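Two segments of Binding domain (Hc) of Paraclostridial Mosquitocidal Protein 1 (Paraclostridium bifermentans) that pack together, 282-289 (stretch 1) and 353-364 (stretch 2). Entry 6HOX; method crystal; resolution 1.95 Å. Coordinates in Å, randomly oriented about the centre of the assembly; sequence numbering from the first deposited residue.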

ATOM      1  N   TRP A 282      -9.652  33.877  22.037  1.00 49.65           N
ATOM      2  CA  TRP A 282      -8.618  34.761  22.573  1.00 54.90           C
ATOM      3  C   TRP A 282      -7.809  35.392  21.432  1.00 56.31           C
ATOM      4  O   TRP A 282      -7.810  36.624  21.263  1.00 51.63           O
ATOM      5  CB  TRP A 282      -7.709  34.010  23.549  1.00 54.86           C
ATOM      6  CG  TRP A 282      -6.547  34.823  24.021  1.00 63.15           C
ATOM      7  CD1 TRP A 282      -5.256  34.723  23.596  1.00 69.07           C
ATOM      8  CD2 TRP A 282      -6.566  35.874  25.006  1.00 68.39           C
ATOM      9  NE1 TRP A 282      -4.467  35.629  24.253  1.00 74.01           N
ATOM     10  CE2 TRP A 282      -5.242  36.352  25.123  1.00 72.64           C
ATOM     11  CE3 TRP A 282      -7.562  36.462  25.794  1.00 67.18           C
ATOM     12  CZ2 TRP A 282      -4.895  37.385  25.997  1.00 70.79           C
ATOM     13  CZ3 TRP A 282      -7.220  37.484  26.656  1.00 67.57           C
ATOM     14  CH2 TRP A 282      -5.902  37.934  26.757  1.00 66.30           C
ATOM     15  N   TYR A 283      -7.086  34.552  20.678  1.00 60.38           N
ATOM     16  CA  TYR A 283      -6.471  34.979  19.426  1.00 59.39           C
ATOM     17  C   TYR A 283      -7.583  35.065  18.377  1.00 57.29           C
ATOM     18  O   TYR A 283      -8.722  34.722  18.638  1.00 60.85           O
ATOM     19  CB  TYR A 283      -5.369  34.022  18.983  1.00 60.77           C
ATOM     20  CG  TYR A 283      -4.285  33.748  19.994  1.00 70.83           C
ATOM     21  CD1 TYR A 283      -3.233  34.636  20.177  1.00 74.49           C
ATOM     22  CD2 TYR A 283      -4.276  32.571  20.729  1.00 74.35           C
ATOM     23  CE1 TYR A 283      -2.214  34.373  21.081  1.00 75.65           C
ATOM     24  CE2 TYR A 283      -3.264  32.291  21.635  1.00 75.72           C
ATOM     25  CZ  TYR A 283      -2.231  33.196  21.811  1.00 76.92           C
ATOM     26  OH  TYR A 283      -1.237  32.928  22.707  1.00 81.62           O
ATOM     27  N   GLY A 284      -7.256  35.505  17.172  1.00 54.77           N
ATOM     28  CA  GLY A 284      -8.283  35.559  16.147  1.00 61.76           C
ATOM     29  C   GLY A 284      -8.339  34.294  15.305  1.00 62.52           C
ATOM     30  O   GLY A 284      -8.846  34.357  14.187  1.00 69.95           O
ATOM     31  N   GLU A 285      -7.878  33.149  15.847  1.00 58.03           N
ATOM     32  CA  GLU A 285      -7.362  32.045  15.020  1.00 52.25           C
ATOM     33  C   GLU A 285      -8.104  30.718  15.245  1.00 46.93           C
ATOM     34  O   GLU A 285      -8.473  30.358  16.358  1.00 41.06           O
ATOM     35  CB  GLU A 285      -5.875  31.827  15.305  1.00 54.95           C
ATOM     36  CG  GLU A 285      -5.008  33.042  15.018  1.00 57.50           C
ATOM     37  CD  GLU A 285      -4.880  33.453  13.558  1.00 58.74           C
ATOM     38  OE1 GLU A 285      -5.316  32.687  12.662  1.00 53.23           O
ATOM     39  OE2 GLU A 285      -4.334  34.544  13.319  1.00 60.35           O
ATOM     40  N   TYR A 286      -8.262  29.981  14.139  1.00 45.09           N
ATOM     41  CA  TYR A 286      -8.550  28.552  14.136  1.00 45.52           C
ATOM     42  C   TYR A 286      -7.234  27.757  14.129  1.00 39.32           C
ATOM     43  O   TYR A 286      -6.350  28.006  13.302  1.00 39.00           O
ATOM     44  CB  TYR A 286      -9.376  28.170  12.908  1.00 45.73           C
ATOM     45  CG  TYR A 286     -10.652  28.946  12.726  1.00 46.96           C
ATOM     46  CD1 TYR A 286     -10.661  30.139  12.026  1.00 45.74           C
ATOM     47  CD2 TYR A 286     -11.856  28.467  13.211  1.00 47.79           C
ATOM     48  CE1 TYR A 286     -11.827  30.857  11.841  1.00 48.95           C
ATOM     49  CE2 TYR A 286     -13.038  29.164  13.020  1.00 51.58           C
ATOM     50  CZ  TYR A 286     -13.022  30.368  12.337  1.00 51.58           C
ATOM     51  OH  TYR A 286     -14.176  31.076  12.137  1.00 53.27           O
ATOM     52  N   TYR A 287      -7.129  26.796  15.048  1.00 35.28           N
ATOM     53  CA  TYR A 287      -5.974  25.926  15.194  1.00 35.64           C
ATOM     54  C   TYR A 287      -6.359  24.505  14.783  1.00 36.21           C
ATOM     55  O   TYR A 287      -7.300  23.934  15.330  1.00 30.88           O
ATOM     56  CB  TYR A 287      -5.455  25.928  16.636  1.00 33.95           C
ATOM     57  CG  TYR A 287      -4.707  27.173  17.046  1.00 34.61           C
ATOM     58  CD1 TYR A 287      -5.369  28.352  17.354  1.00 34.71           C
ATOM     59  CD2 TYR A 287      -3.325  27.182  17.100  1.00 37.20           C
ATOM     60  CE1 TYR A 287      -4.677  29.497  17.728  1.00 37.11           C
ATOM     61  CE2 TYR A 287      -2.619  28.319  17.469  1.00 39.88           C
ATOM     62  CZ  TYR A 287      -3.294  29.486  17.786  1.00 38.61           C
ATOM     63  OH  TYR A 287      -2.575  30.602  18.135  1.00 36.42           O
ATOM     64  N   PRO A 288      -5.638  23.863  13.832  1.00 33.99           N
ATOM     65  CA  PRO A 288      -5.837  22.434  13.589  1.00 31.18           C
ATOM     66  C   PRO A 288      -5.100  21.650  14.683  1.00 29.71           C
ATOM     67  O   PRO A 288      -4.065  22.091  15.170  1.00 28.86           O
ATOM     68  CB  PRO A 288      -5.248  22.249  12.185  1.00 30.83           C
ATOM     69  CG  PRO A 288      -4.115  23.260  12.147  1.00 31.63           C
ATOM     70  CD  PRO A 288      -4.621  24.449  12.948  1.00 31.47           C
ATOM     71  N   TYR A 289      -5.629  20.479  15.045  1.00 32.20           N
ATOM     72  CA  TYR A 289      -4.958  19.592  15.992  1.00 30.16           C
ATOM     73  C   TYR A 289      -5.318  18.133  15.662  1.00 30.42           C
ATOM     74  O   TYR A 289      -6.321  17.869  15.000  1.00 31.17           O
ATOM     75  CB  TYR A 289      -5.320  19.989  17.431  1.00 31.95           C
ATOM     76  CG  TYR A 289      -6.757  19.739  17.819  1.00 30.61           C
ATOM     77  CD1 TYR A 289      -7.756  20.631  17.469  1.00 30.84           C
ATOM     78  CD2 TYR A 289      -7.122  18.603  18.521  1.00 32.46           C
ATOM     79  CE1 TYR A 289      -9.081  20.405  17.804  1.00 30.20           C
ATOM     80  CE2 TYR A 289      -8.445  18.362  18.868  1.00 31.76           C
ATOM     81  CZ  TYR A 289      -9.426  19.266  18.507  1.00 31.49           C
ATOM     82  OH  TYR A 289     -10.732  19.030  18.850  1.00 35.40           O
TER
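Stretch 2 (353-364) SKIKERYMVLNE

At the apolar centre of the contact, Val361 lies on the ring of Tyr287. Val361 CG1 stands 3.8 Å from the centroid of the Tyr287 ring and 16° off its normal, a CH-pi contact over the face; the closest pair is Tyr287 CE2 to Val361 CG1 at 3.7 Å. The CA-to-CB bond of Tyr287 points away from stretch 2, but with chi1 in the m well (-74°) the end of the side chain comes nearer. The edge of the same ring is occupied by Tyr359, whose CB is 3.9 Å from Tyr287 CE2.

Around this centre the apolar packing continues along both stretches. Pro288 CG meets Leu362 CD2 at 3.8 Å, and Tyr286 CB lies 4.1 Å from Leu362 CB, so Leu362 touches the residues before and after Tyr287. Ile355 approaches Tyr283, with Ile355 CG1 3.5 Å from Tyr283 CD1, while Ile355 CD1 lies 4.0 Å from both Tyr287 OH and Glu285 CG.

Stretch 2 runs as loop from Ser353 through Met360, becomes a strand at 361-363, and returns to loop at Glu364. That short strand passes the strand of stretch 1 with a closest axial approach of 4.6 Å and an angle of 129° between N-to-C directions, roughly antiparallel but strongly splayed. The CA atoms of Tyr287 and Val361 are 4.5 Å apart, those of Tyr286 and Leu362 5.4 Å. A good backbone hydrogen bond joins the two stretches here, from Leu362 N to Tyr286 O at 2.8 Å with an N-H...O angle of 163°. Tyr286 N, by contrast, is buried by the contact without a partner. Near Pro288 and Met360 a water lies within hydrogen-bonding distance of both carbonyls, its O 2.8 Å from Pro288 O and 2.7 Å from Met360 O.

The polar edge is looser. Lys354, extended with all four chi angles in the t well, brings NZ to 3.4 Å from Glu285 OE2, a salt bridge whose hydrogen bond is weak. Lys354 NZ is also 3.4 Å from Gly284 N, but two donors make no bond. A CB at Gly284 would lie 2.9 Å from Lys354 NZ, so the glycine leaves room for the lysine's end. Glu285 OE1 sits 3.4 Å from Asn363 OD1, an unbonded pair of acceptors. The rule is economical: apolar side chains meet at the centre, one well-formed backbone bond ties the strands, and the buried Glu285 reaches the exposed Lys354 through a weak, long salt bridge.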

ATOM      1  N   SER A 353       4.369  39.001  14.233  1.00 45.05           N
ATOM      2  CA  SER A 353       4.191  40.160  15.126  1.00 49.75           C
ATOM      3  C   SER A 353       3.065  39.902  16.137  1.00 49.18           C
ATOM      4  O   SER A 353       3.117  40.387  17.269  1.00 51.18           O
ATOM      5  CB  SER A 353       3.920  41.412  14.316  1.00 47.44           C
ATOM      6  OG  SER A 353       2.721  41.277  13.560  1.00 44.88           O
ATOM      7  N   LYS A 354       2.044  39.159  15.698  1.00 49.75           N
ATOM      8  CA  LYS A 354       0.857  38.841  16.491  1.00 48.93           C
ATOM      9  C   LYS A 354       1.190  37.664  17.408  1.00 50.28           C
ATOM     10  O   LYS A 354       1.148  37.777  18.622  1.00 53.44           O
ATOM     11  CB  LYS A 354      -0.318  38.537  15.552  1.00 52.37           C
ATOM     12  CG  LYS A 354      -1.537  37.902  16.209  1.00 60.03           C
ATOM     13  CD  LYS A 354      -2.687  37.627  15.255  1.00 59.88           C
ATOM     14  CE  LYS A 354      -3.931  37.136  15.971  1.00 62.42           C
ATOM     15  NZ  LYS A 354      -5.152  37.300  15.146  1.00 63.05           N
ATOM     16  N   ILE A 355       1.517  36.531  16.779  1.00 49.20           N
ATOM     17  CA  ILE A 355       1.841  35.279  17.439  1.00 46.26           C
ATOM     18  C   ILE A 355       3.177  34.809  16.865  1.00 42.73           C
ATOM     19  O   ILE A 355       3.257  34.513  15.678  1.00 38.98           O
ATOM     20  CB  ILE A 355       0.727  34.231  17.218  1.00 46.47           C
ATOM     21  CG1 ILE A 355      -0.609  34.652  17.829  1.00 46.57           C
ATOM     22  CG2 ILE A 355       1.152  32.875  17.752  1.00 47.84           C
ATOM     23  CD1 ILE A 355      -1.798  34.302  16.978  1.00 47.40           C
ATOM     24  N   LYS A 356       4.198  34.750  17.722  1.00 42.90           N
ATOM     25  CA  LYS A 356       5.554  34.455  17.322  1.00 43.54           C
ATOM     26  C   LYS A 356       5.844  32.947  17.416  1.00 42.66           C
ATOM     27  O   LYS A 356       6.896  32.516  16.952  1.00 38.79           O
ATOM     28  CB  LYS A 356       6.532  35.248  18.197  1.00 45.03           C
ATOM     29  N   GLU A 357       4.931  32.169  18.023  1.00 37.48           N
ATOM     30  CA  GLU A 357       5.114  30.728  18.255  1.00 39.02           C
ATOM     31  C   GLU A 357       4.991  29.964  16.928  1.00 35.26           C
ATOM     32  O   GLU A 357       4.536  30.497  15.922  1.00 34.29           O
ATOM     33  CB  GLU A 357       4.094  30.187  19.262  1.00 42.26           C
ATOM     34  CG  GLU A 357       4.473  30.441  20.713  1.00 45.98           C
ATOM     35  CD  GLU A 357       4.362  31.894  21.148  1.00 50.62           C
ATOM     36  OE1 GLU A 357       3.427  32.599  20.671  1.00 53.24           O
ATOM     37  OE2 GLU A 357       5.214  32.323  21.951  1.00 55.03           O
ATOM     38  N   ARG A 358       5.365  28.682  16.965  1.00 34.94           N
ATOM     39  CA  ARG A 358       5.508  27.867  15.759  1.00 33.10           C
ATOM     40  C   ARG A 358       4.253  27.024  15.486  1.00 32.61           C
ATOM     41  O   ARG A 358       4.262  26.176  14.566  1.00 29.09           O
ATOM     42  CB  ARG A 358       6.756  26.994  15.927  1.00 31.63           C
ATOM     43  CG  ARG A 358       8.059  27.776  15.835  1.00 30.69           C
ATOM     44  CD  ARG A 358       9.278  26.963  16.237  1.00 29.79           C
ATOM     45  NE  ARG A 358      10.500  27.590  15.760  1.00 29.21           N
ATOM     46  CZ  ARG A 358      11.054  27.398  14.561  1.00 31.21           C
ATOM     47  NH1 ARG A 358      10.505  26.572  13.686  1.00 27.81           N
ATOM     48  NH2 ARG A 358      12.178  28.026  14.248  1.00 29.85           N
ATOM     49  N   TYR A 359       3.178  27.256  16.253  1.00 31.68           N
ATOM     50  CA  TYR A 359       1.911  26.551  16.062  1.00 31.88           C
ATOM     51  C   TYR A 359       1.257  26.995  14.757  1.00 30.94           C
ATOM     52  O   TYR A 359       1.220  28.195  14.420  1.00 28.04           O
ATOM     53  CB  TYR A 359       0.954  26.774  17.239  1.00 33.68           C
ATOM     54  CG  TYR A 359       1.487  26.241  18.537  1.00 34.79           C
ATOM     55  CD1 TYR A 359       1.613  24.879  18.756  1.00 36.72           C
ATOM     56  CD2 TYR A 359       1.926  27.097  19.531  1.00 37.96           C
ATOM     57  CE1 TYR A 359       2.153  24.383  19.930  1.00 37.11           C
ATOM     58  CE2 TYR A 359       2.456  26.615  20.720  1.00 37.61           C
ATOM     59  CZ  TYR A 359       2.567  25.255  20.922  1.00 38.43           C
ATOM     60  OH  TYR A 359       3.090  24.783  22.091  1.00 41.32           O
ATOM     61  N   MET A 360       0.710  26.014  14.031  1.00 29.23           N
ATOM     62  CA  MET A 360       0.046  26.283  12.777  1.00 28.82           C
ATOM     63  C   MET A 360      -1.393  26.697  13.075  1.00 29.04           C
ATOM     64  O   MET A 360      -1.957  26.237  14.053  1.00 30.23           O
ATOM     65  CB  MET A 360       0.039  25.058  11.857  1.00 29.33           C
ATOM     66  CG  MET A 360       1.411  24.448  11.627  1.00 28.89           C
ATOM     67  SD  MET A 360       2.606  25.547  10.812  1.00 29.96           S
ATOM     68  CE  MET A 360       1.945  25.627   9.153  1.00 30.69           C
ATOM     69  N   VAL A 361      -1.953  27.523  12.185  1.00 29.19           N
ATOM     70  CA  VAL A 361      -3.311  27.968  12.215  1.00 30.28           C
ATOM     71  C   VAL A 361      -3.913  27.718  10.831  1.00 32.97           C
ATOM     72  O   VAL A 361      -3.194  27.324   9.910  1.00 34.40           O
ATOM     73  CB  VAL A 361      -3.393  29.464  12.611  1.00 32.22           C
ATOM     74  CG1 VAL A 361      -2.844  29.700  14.011  1.00 32.26           C
ATOM     75  CG2 VAL A 361      -2.678  30.354  11.602  1.00 31.98           C
ATOM     76  N   LEU A 362      -5.232  27.917  10.714  1.00 32.15           N
ATOM     77  CA  LEU A 362      -5.942  27.922   9.455  1.00 36.56           C
ATOM     78  C   LEU A 362      -6.302  29.370   9.124  1.00 40.90           C
ATOM     79  O   LEU A 362      -6.984  30.020   9.893  1.00 42.89           O
ATOM     80  CB  LEU A 362      -7.210  27.066   9.556  1.00 36.69           C
ATOM     81  CG  LEU A 362      -7.008  25.658  10.098  1.00 37.35           C
ATOM     82  CD1 LEU A 362      -8.332  24.922  10.161  1.00 39.10           C
ATOM     83  CD2 LEU A 362      -5.996  24.880   9.259  1.00 38.32           C
ATOM     84  N   ASN A 363      -5.836  29.850   7.970  1.00 42.03           N
ATOM     85  CA  ASN A 363      -5.922  31.247   7.632  1.00 42.11           C
ATOM     86  C   ASN A 363      -6.143  31.362   6.129  1.00 41.45           C
ATOM     87  O   ASN A 363      -5.650  30.537   5.384  1.00 41.60           O
ATOM     88  CB  ASN A 363      -4.653  31.992   8.049  1.00 45.44           C
ATOM     89  CG  ASN A 363      -4.883  33.451   8.379  1.00 45.08           C
ATOM     90  OD1 ASN A 363      -5.458  33.769   9.408  1.00 49.75           O
ATOM     91  ND2 ASN A 363      -4.389  34.342   7.541  1.00 53.17           N
ATOM     92  N   GLU A 364      -6.891  32.392   5.719  1.00 44.15           N
ATOM     93  CA  GLU A 364      -7.061  32.747   4.327  1.00 47.76           C
ATOM     94  C   GLU A 364      -5.737  33.297   3.787  1.00 47.75           C
ATOM     95  O   GLU A 364      -5.398  33.086   2.638  1.00 50.96           O
ATOM     96  CB  GLU A 364      -8.174  33.784   4.177  1.00 53.01           C
ATOM     97  CG  GLU A 364      -8.455  34.133   2.731  1.00 60.63           C
ATOM     98  CD  GLU A 364      -9.868  34.607   2.438  1.00 68.38           C
ATOM     99  OE1 GLU A 364     -10.300  35.600   3.067  1.00 74.31           O
ATOM    100  OE2 GLU A 364     -10.534  33.978   1.585  1.00 69.09           O
TER
HETATM  101  O   HOH W   1      -2.016  23.964  15.522  1.00 37.50           O